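Long-range contacts in sugar isomerase (Sinorhizobium meliloti, PDB 3QC0), which binds a zinc ion at the mouth of a TIM barrel and probably isomerises a sugar: residues 103-107 with 149-155; 125-129 with 168-172; 176-180 with 217-221. All coordinates share one frame; numbering follows the deposited sequence. Where two conformers were deposited one is given.

Overall arrangement
From the N terminus, the chain reaches contact 1 just past barrel strand 100-103: residues 103-107 are met there by 149-155, which follow strand 139-141, so that two neighbouring strand-to-helix loops are joined. Before that loop closes, helix 114-135 supplies residues 125-129 to contact 2, which meet 168-172 at the end of helix 158-168. Contacts 1 and 2 therefore cross along the chain, tying consecutive helices and loops of the barrel without touching each other. Contact 3 comes in series after both; it starts at the end of strand 172-177 and links it to the loop after strand 200-205, beside the zinc. Its centre lies about 26 Å from that of contact 2.

Contact 1 of 3, residues 103-107 with 149-155; sequences VAGGL and AADRACV
Gly-105 and Ala-153 face each other in a single backbone bridge, their CA atoms 4.1 Å apart, and the bridge joins two adjacent strand-to-helix loops of the TIM barrel. The amide of Cys-154 donates to Gly-105 O over 2.9 Å, approaching from above the carbonyl plane, whereas the return bond from Gly-105 N to Arg-152 O is weak and strongly bent. The same Gly-105 oxygen also receives a CA-H...O contact from Ala-153 CA. One residue on, the chains come so close that Gly-106 CA lies 3.5 Å from Ala-150 O; a CB on Gly-106 would run into Ala-150 O and Asp-151 CA, and glycine lets the backbones close up. Leu-107 N then donates to Ala-150 O, with an N-H...O angle of 151°.

Small apolar groups fill in around this backbone core. Ala-104 CB meets Val-155 CG2 at 3.6 Å; that methyl lies anti to the carbonyl carbon of Val-155, while CG1 takes the place opposite the backbone N. Val-103 CG1 reaches Ala-153 CB at 4.0 Å. Farther out, helix 114-135 packs on Ala-104 and Cys-154, and its Arg-118 donates to Cys-154 O, which also accepts from Gln-160. The second subunit of the assembly packs on Leu-107, Ala-149, Ala-150 and Asp-151, so the contact also lies at the dimer interface. Val-103, at its other end, touches the zinc ligand Glu-142.

Buried Ala-149 O finds no polar partner. Ala-150 O, by contrast, is gripped twice: besides the amide of Leu-107 it accepts from a water, 2.8 Å from that water's oxygen, and the water also donates to Leu-107 O.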
loop_
_atom_site.group_PDB
_atom_site.type_symbol
_atom_site.label_atom_id
_atom_site.label_comp_id
_atom_site.label_asym_id
_atom_site.label_seq_id
_atom_site.Cartn_x
_atom_site.Cartn_y
_atom_site.Cartn_z
ATOM N N VAL A 103 15.984 4.564 1.902
ATOM C CA VAL A 103 14.998 3.560 1.494
ATOM C C VAL A 103 15.309 2.320 2.306
ATOM O O VAL A 103 16.370 1.733 2.154
ATOM C CB VAL A 103 15.091 3.308 -0.012
ATOM C CG1 VAL A 103 14.162 2.158 -0.422
ATOM C CG2 VAL A 103 14.706 4.550 -0.808
ATOM N N ALA A 104 14.418 1.961 3.247
ATOM C CA ALA A 104 14.784 1.168 4.434
ATOM C C ALA A 104 15.349 -0.220 4.168
ATOM O O ALA A 104 16.095 -0.746 4.990
ATOM C CB ALA A 104 13.571 1.024 5.405
ATOM N N GLY A 105 14.916 -0.847 3.077
ATOM C CA GLY A 105 15.160 -2.259 2.833
ATOM C C GLY A 105 13.967 -3.076 3.244
ATOM O O GLY A 105 13.257 -2.727 4.179
ATOM N N GLY A 106 13.760 -4.173 2.535
ATOM C CA GLY A 106 12.703 -5.135 2.848
ATOM C C GLY A 106 13.150 -6.209 3.841
ATOM O O GLY A 106 14.153 -6.075 4.564
ATOM N N LEU A 107 12.396 -7.290 3.873
ATOM C CA LEU A 107 12.714 -8.424 4.716
ATOM C C LEU A 107 14.073 -9.008 4.327
ATOM O O LEU A 107 14.382 -9.097 3.130
ATOM C CB LEU A 107 11.626 -9.506 4.561
ATOM C CG LEU A 107 10.305 -9.147 5.221
ATOM C CD1 LEU A 107 9.179 -9.966 4.520
ATOM C CD2 LEU A 107 10.318 -9.440 6.718
ATOM N N ALA A 149 6.745 -3.073 0.860
ATOM C CA ALA A 149 7.126 -3.507 2.199
ATOM C C ALA A 149 8.026 -4.719 2.241
ATOM O O ALA A 149 8.889 -4.817 3.101
ATOM C CB ALA A 149 5.869 -3.728 3.100
ATOM N N ALA A 150 7.742 -5.719 1.397
ATOM C CA ALA A 150 8.433 -7.001 1.527
ATOM C C ALA A 150 9.851 -6.983 1.014
ATOM O O ALA A 150 10.683 -7.709 1.524
ATOM C CB ALA A 150 7.658 -8.136 0.812
ATOM N N ASP A 151 10.070 -6.226 -0.051
ATOM C CA ASP A 151 11.296 -6.375 -0.820
ATOM C C ASP A 151 12.058 -5.109 -1.129
ATOM O O ASP A 151 13.123 -5.220 -1.748
ATOM C CB ASP A 151 11.021 -7.201 -2.070
ATOM C CG ASP A 151 9.999 -6.608 -2.976
ATOM O OD1 ASP A 151 9.347 -5.594 -2.652
ATOM O OD2 ASP A 151 9.868 -7.197 -4.099
ATOM N N ARG A 152 11.570 -3.952 -0.683
ATOM C CA ARG A 152 12.297 -2.688 -0.904
ATOM C C ARG A 152 12.399 -1.815 0.340
ATOM O O ARG A 152 13.461 -1.265 0.591
ATOM C CB ARG A 152 11.714 -1.864 -2.054
ATOM C CG ARG A 152 11.567 -2.610 -3.405
ATOM C CD ARG A 152 10.794 -1.827 -4.420
ATOM N NE ARG A 152 10.359 -2.662 -5.568
ATOM C CZ ARG A 152 11.112 -2.881 -6.634
ATOM N NH1 ARG A 152 12.306 -2.280 -6.744
ATOM N NH2 ARG A 152 10.660 -3.651 -7.626
ATOM N N ALA A 153 11.331 -1.661 1.109
ATOM C CA ALA A 153 11.352 -0.793 2.300
ATOM C C ALA A 153 10.243 -1.142 3.214
ATOM O O ALA A 153 9.091 -1.001 2.817
ATOM C CB ALA A 153 11.252 0.725 1.937
ATOM N N CYS A 154 10.604 -1.534 4.432
ATOM C CA CYS A 154 9.616 -1.879 5.443
ATOM C C CYS A 154 9.313 -0.721 6.412
ATOM O O CYS A 154 8.696 -0.941 7.429
ATOM C CB CYS A 154 10.066 -3.132 6.187
ATOM S SG CYS A 154 11.600 -2.897 7.175
ATOM N N VAL A 155 9.627 0.500 6.011
ATOM C CA VAL A 155 9.098 1.718 6.676
ATOM C C VAL A 155 8.053 2.218 5.682
ATOM O O VAL A 155 8.383 2.608 4.565
ATOM C CB VAL A 155 10.133 2.787 6.959
ATOM C CG1 VAL A 155 9.434 4.066 7.546
ATOM C CG2 VAL A 155 11.222 2.239 7.915
HETATM O O HOH W 1 15.597 -4.921 0.555
HETATM O O HOH W 2 12.854 -9.351 0.703
#

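Contact 2 of 3, residues 125-129 with 168-172; sequences IAAVL and LGPGV
Leu-168, the last residue of helix 158-168, lies against Ile-125, Ala-126 and Leu-129 of helix 114-135 and touches them with CB and both methyls. Its CB lies 3.8 Å from Leu-129 CD1. With CG anti to the carbonyl carbon (chi1 -70°), the branch point sends its two methyls to different residues one helix position apart. CD2 settles against Ala-126 CB at 3.8 Å, while CD1 presses on Ile-125 CG2 at 3.4 Å, tighter than usual van der Waals contact, the two side chains crossing at about a right angle.

Beyond the helix end the chain turns through a type II beta turn, Gly-169 to Val-172, and comes back past Leu-129. There Leu-129 CD2 rests 3.7 Å from Gly-171 O, and Val-172 returns to the same apolar patch by bringing its CG2 to within 4.1 Å of Ile-125 CG2. On the barrel side, Ile-141 of strand 139-141 touches both Ile-125 and Val-172. The side chains meet through apolar packing between consecutive outer helices where one of them turns back into the next strand, as in the beta/alpha repeats of a TIM barrel.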
loop_
_atom_site.group_PDB
_atom_site.type_symbol
_atom_site.label_atom_id
_atom_site.label_comp_id
_atom_site.label_asym_id
_atom_site.label_seq_id
_atom_site.Cartn_x
_atom_site.Cartn_y
_atom_site.Cartn_z
ATOM N N ILE A 125 19.951 2.749 11.167
ATOM C CA ILE A 125 19.948 4.232 11.185
ATOM C C ILE A 125 20.733 4.751 12.367
ATOM O O ILE A 125 21.571 5.645 12.211
ATOM C CB ILE A 125 18.556 4.842 11.098
ATOM C CG1 ILE A 125 17.853 4.334 9.815
ATOM C CG2 ILE A 125 18.625 6.356 11.106
ATOM C CD1 ILE A 125 16.330 4.707 9.768
ATOM N N ALA A 126 20.526 4.145 13.526
ATOM C CA ALA A 126 21.263 4.551 14.715
ATOM C C ALA A 126 22.776 4.394 14.542
ATOM O O ALA A 126 23.544 5.239 15.019
ATOM C CB ALA A 126 20.823 3.760 15.901
ATOM N N ALA A 127 23.184 3.352 13.820
ATOM C CA ALA A 127 24.596 3.068 13.584
ATOM C C ALA A 127 25.227 4.092 12.638
ATOM O O ALA A 127 26.419 4.429 12.774
ATOM C CB ALA A 127 24.809 1.627 13.038
ATOM N N VAL A 128 24.437 4.571 11.677
ATOM C CA VAL A 128 24.881 5.538 10.679
ATOM C C VAL A 128 24.869 6.978 11.227
ATOM O O VAL A 128 25.676 7.808 10.811
ATOM C CB VAL A 128 24.008 5.446 9.397
ATOM C CG1 VAL A 128 24.381 6.550 8.358
ATOM C CG2 VAL A 128 24.119 4.032 8.773
ATOM N N LEU A 129 23.944 7.266 12.138
ATOM C CA LEU A 129 23.715 8.641 12.554
ATOM C C LEU A 129 24.976 9.385 12.972
ATOM O O LEU A 129 25.181 10.509 12.513
ATOM C CB LEU A 129 22.657 8.707 13.658
ATOM C CG LEU A 129 21.236 8.979 13.134
ATOM C CD1 LEU A 129 20.130 8.719 14.180
ATOM C CD2 LEU A 129 21.165 10.410 12.576
ATOM N N LEU A 168 15.224 7.963 17.688
ATOM C CA LEU A 168 16.644 8.098 17.378
ATOM C C LEU A 168 17.192 9.444 17.677
ATOM O O LEU A 168 18.418 9.585 17.840
ATOM C CB LEU A 168 16.860 7.806 15.905
ATOM C CG LEU A 168 16.645 6.349 15.565
ATOM C CD1 LEU A 168 16.979 6.223 14.104
ATOM C CD2 LEU A 168 17.477 5.377 16.459
ATOM N N GLY A 169 16.347 10.462 17.621
ATOM C CA GLY A 169 16.735 11.788 18.006
ATOM C C GLY A 169 17.291 12.655 16.900
ATOM O O GLY A 169 16.945 12.527 15.747
ATOM N N PRO A 170 18.192 13.577 17.247
ATOM C CA PRO A 170 18.517 14.634 16.279
ATOM C C PRO A 170 19.323 14.127 15.096
ATOM O O PRO A 170 20.035 13.113 15.240
ATOM C CB PRO A 170 19.415 15.610 17.096
ATOM C CG PRO A 170 19.825 14.828 18.347
ATOM C CD PRO A 170 18.663 13.899 18.609
ATOM N N GLY A 171 19.127 14.758 13.938
ATOM C CA GLY A 171 19.867 14.367 12.714
ATOM C C GLY A 171 19.136 13.480 11.734
ATOM O O GLY A 171 19.655 13.192 10.644
ATOM N N VAL A 172 17.925 13.093 12.147
ATOM C CA VAL A 172 17.105 12.241 11.303
ATOM C C VAL A 172 15.708 12.854 11.187
ATOM O O VAL A 172 15.081 13.277 12.168
ATOM C CB VAL A 172 17.148 10.741 11.730
ATOM C CG1 VAL A 172 16.573 10.505 13.133
ATOM C CG2 VAL A 172 16.430 9.844 10.672
#

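Contact 3 of 3, residues 176-180 with 217-221; sequences IDVYH and TDRGM
Arg-219 brings its guanidinium to Asp-177, a zinc ligand at the end of strand 172-177, at the mouth of the TIM barrel. NH1 donates to the syn lone pair of OD2 over 3.1 Å, at 151°, and NH2 adds a weak bond to the same oxygen, so that the salt bridge falls chiefly on the atom that also binds the zinc. Glu-142, His-204 and Glu-248 complete the metal site. Asp-177 OD1 accepts from Tyr-179 N at 2.9 Å, capping helix 178-181, and lies 3.6 Å from Arg-219 NH1 within the salt bridge.

NH1 has a second acceptor in Glu-248 O, and NH2 also bonds to an unidentified bound molecule, as does His-180 NE2. Arg-219 CG stands 3.7 Å from the centroid of the Tyr-179 ring, over its face, as a CH-pi contact. From there the extended chain takes the guanidinium on toward Asp-177; its plane is 19° from that of the ring, and Tyr-179 CB lies over its face. The tyrosine's CG is anti to the backbone N (chi1 -155°), which lays the ring along the arginine chain. With an alanine here instead of Arg-219, Asp-177 OD2 is likely to lose its charged partner beside the zinc, and one face of the Tyr-179 ring its cover.

Asp-218 meets the tyrosine through water, while its carboxylate pairs with Lys-213. One water accepts from Asp-218 N and lies 2.9 Å from Tyr-179 OH; another, in the ring plane and 2.7 Å from Tyr-179 OH, donates to Asp-218 O.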
loop_
_atom_site.group_PDB
_atom_site.type_symbol
_atom_site.label_atom_id
_atom_site.label_comp_id
_atom_site.label_asym_id
_atom_site.label_seq_id
_atom_site.Cartn_x
_atom_site.Cartn_y
_atom_site.Cartn_z
ATOM N N ILE A 176 8.954 13.244 2.429
ATOM C CA ILE A 176 7.534 13.012 2.164
ATOM C C ILE A 176 7.312 12.979 0.665
ATOM O O ILE A 176 7.366 14.014 -0.006
ATOM C CB ILE A 176 6.622 14.067 2.870
ATOM C CG1 ILE A 176 6.889 14.148 4.392
ATOM C CG2 ILE A 176 5.122 13.741 2.574
ATOM C CD1 ILE A 176 6.131 15.276 5.093
ATOM N N ASP A 177 7.112 11.773 0.132
ATOM C CA ASP A 177 6.921 11.552 -1.310
ATOM C C ASP A 177 5.464 11.210 -1.498
ATOM O O ASP A 177 4.971 10.261 -0.902
ATOM C CB ASP A 177 7.844 10.422 -1.755
ATOM C CG ASP A 177 7.771 10.105 -3.236
ATOM O OD1 ASP A 177 6.703 10.294 -3.836
ATOM O OD2 ASP A 177 8.813 9.652 -3.776
ATOM N N VAL A 178 4.761 12.047 -2.244
ATOM C CA VAL A 178 3.307 11.903 -2.387
ATOM C C VAL A 178 2.944 10.522 -2.905
ATOM O O VAL A 178 1.879 10.001 -2.554
ATOM C CB VAL A 178 2.707 12.998 -3.286
ATOM C CG1 VAL A 178 2.973 14.395 -2.629
ATOM C CG2 VAL A 178 3.247 12.951 -4.732
ATOM N N TYR A 179 3.809 9.918 -3.712
ATOM C CA TYR A 179 3.492 8.596 -4.257
ATOM C C TYR A 179 3.310 7.579 -3.147
ATOM O O TYR A 179 2.483 6.705 -3.190
ATOM C CB TYR A 179 4.585 8.089 -5.212
ATOM C CG TYR A 179 4.088 7.086 -6.219
ATOM C CD1 TYR A 179 3.234 7.478 -7.246
ATOM C CD2 TYR A 179 4.462 5.742 -6.162
ATOM C CE1 TYR A 179 2.750 6.563 -8.171
ATOM C CE2 TYR A 179 4.007 4.819 -7.106
ATOM C CZ TYR A 179 3.143 5.242 -8.113
ATOM O OH TYR A 179 2.696 4.350 -9.070
ATOM N N HIS A 180 4.144 7.708 -2.122
ATOM C CA HIS A 180 4.214 6.717 -1.070
ATOM C C HIS A 180 3.184 6.940 0.028
ATOM O O HIS A 180 2.870 5.987 0.774
ATOM C CB HIS A 180 5.611 6.736 -0.441
ATOM C CG HIS A 180 6.692 6.396 -1.409
ATOM N ND1 HIS A 180 6.572 5.348 -2.299
ATOM C CD2 HIS A 180 7.917 6.948 -1.622
ATOM C CE1 HIS A 180 7.668 5.297 -3.045
ATOM N NE2 HIS A 180 8.496 6.249 -2.649
ATOM N N THR A 217 7.315 1.368 -12.187
ATOM C CA THR A 217 7.683 2.321 -13.231
ATOM C C THR A 217 6.501 2.944 -13.973
ATOM O O THR A 217 6.572 3.200 -15.199
ATOM C CB THR A 217 8.638 1.644 -14.220
ATOM O OG1 THR A 217 7.961 0.530 -14.817
ATOM C CG2 THR A 217 9.941 1.193 -13.508
ATOM N N ASP A 218 5.400 3.183 -13.258
ATOM C CA ASP A 218 4.272 3.922 -13.821
ATOM C C ASP A 218 3.769 5.044 -12.909
ATOM O O ASP A 218 2.551 5.281 -12.777
ATOM C CB ASP A 218 3.154 2.945 -14.210
ATOM C CG ASP A 218 2.126 3.567 -15.140
ATOM O OD1 ASP A 218 2.535 4.324 -16.067
ATOM O OD2 ASP A 218 0.907 3.304 -14.952
ATOM N N ARG A 219 4.698 5.763 -12.296
ATOM C CA ARG A 219 4.353 7.030 -11.664
ATOM C C ARG A 219 3.856 8.019 -12.710
ATOM O O ARG A 219 4.325 8.000 -13.871
ATOM C CB ARG A 219 5.519 7.671 -10.930
ATOM C CG ARG A 219 6.135 6.848 -9.834
ATOM C CD ARG A 219 7.024 7.720 -8.976
ATOM N NE ARG A 219 7.604 7.016 -7.850
ATOM C CZ ARG A 219 8.143 7.610 -6.791
ATOM N NH1 ARG A 219 8.283 8.930 -6.740
ATOM N NH2 ARG A 219 8.593 6.869 -5.786
ATOM N N GLY A 220 2.949 8.895 -12.303
ATOM C CA GLY A 220 2.371 9.904 -13.185
ATOM C C GLY A 220 3.063 11.238 -13.106
ATOM O O GLY A 220 3.657 11.600 -12.073
HETATM N N MSE A 221 3.025 11.967 -14.226
HETATM C CA MSE A 221 3.297 13.371 -14.213
HETATM C C MSE A 221 2.219 14.057 -13.370
HETATM O O MSE A 221 1.029 13.716 -13.443
HETATM C CB MSE A 221 3.250 13.887 -15.655
HETATM C CG MSE A 221 3.466 15.366 -15.844
HETATM SE SE MSE A 221 5.155 16.080 -15.264
HETATM C CE MSE A 221 6.176 15.169 -16.702
HETATM O O HOH W 3 0.812 5.523 -10.684
HETATM O O HOH W 4 4.476 2.653 -10.535
#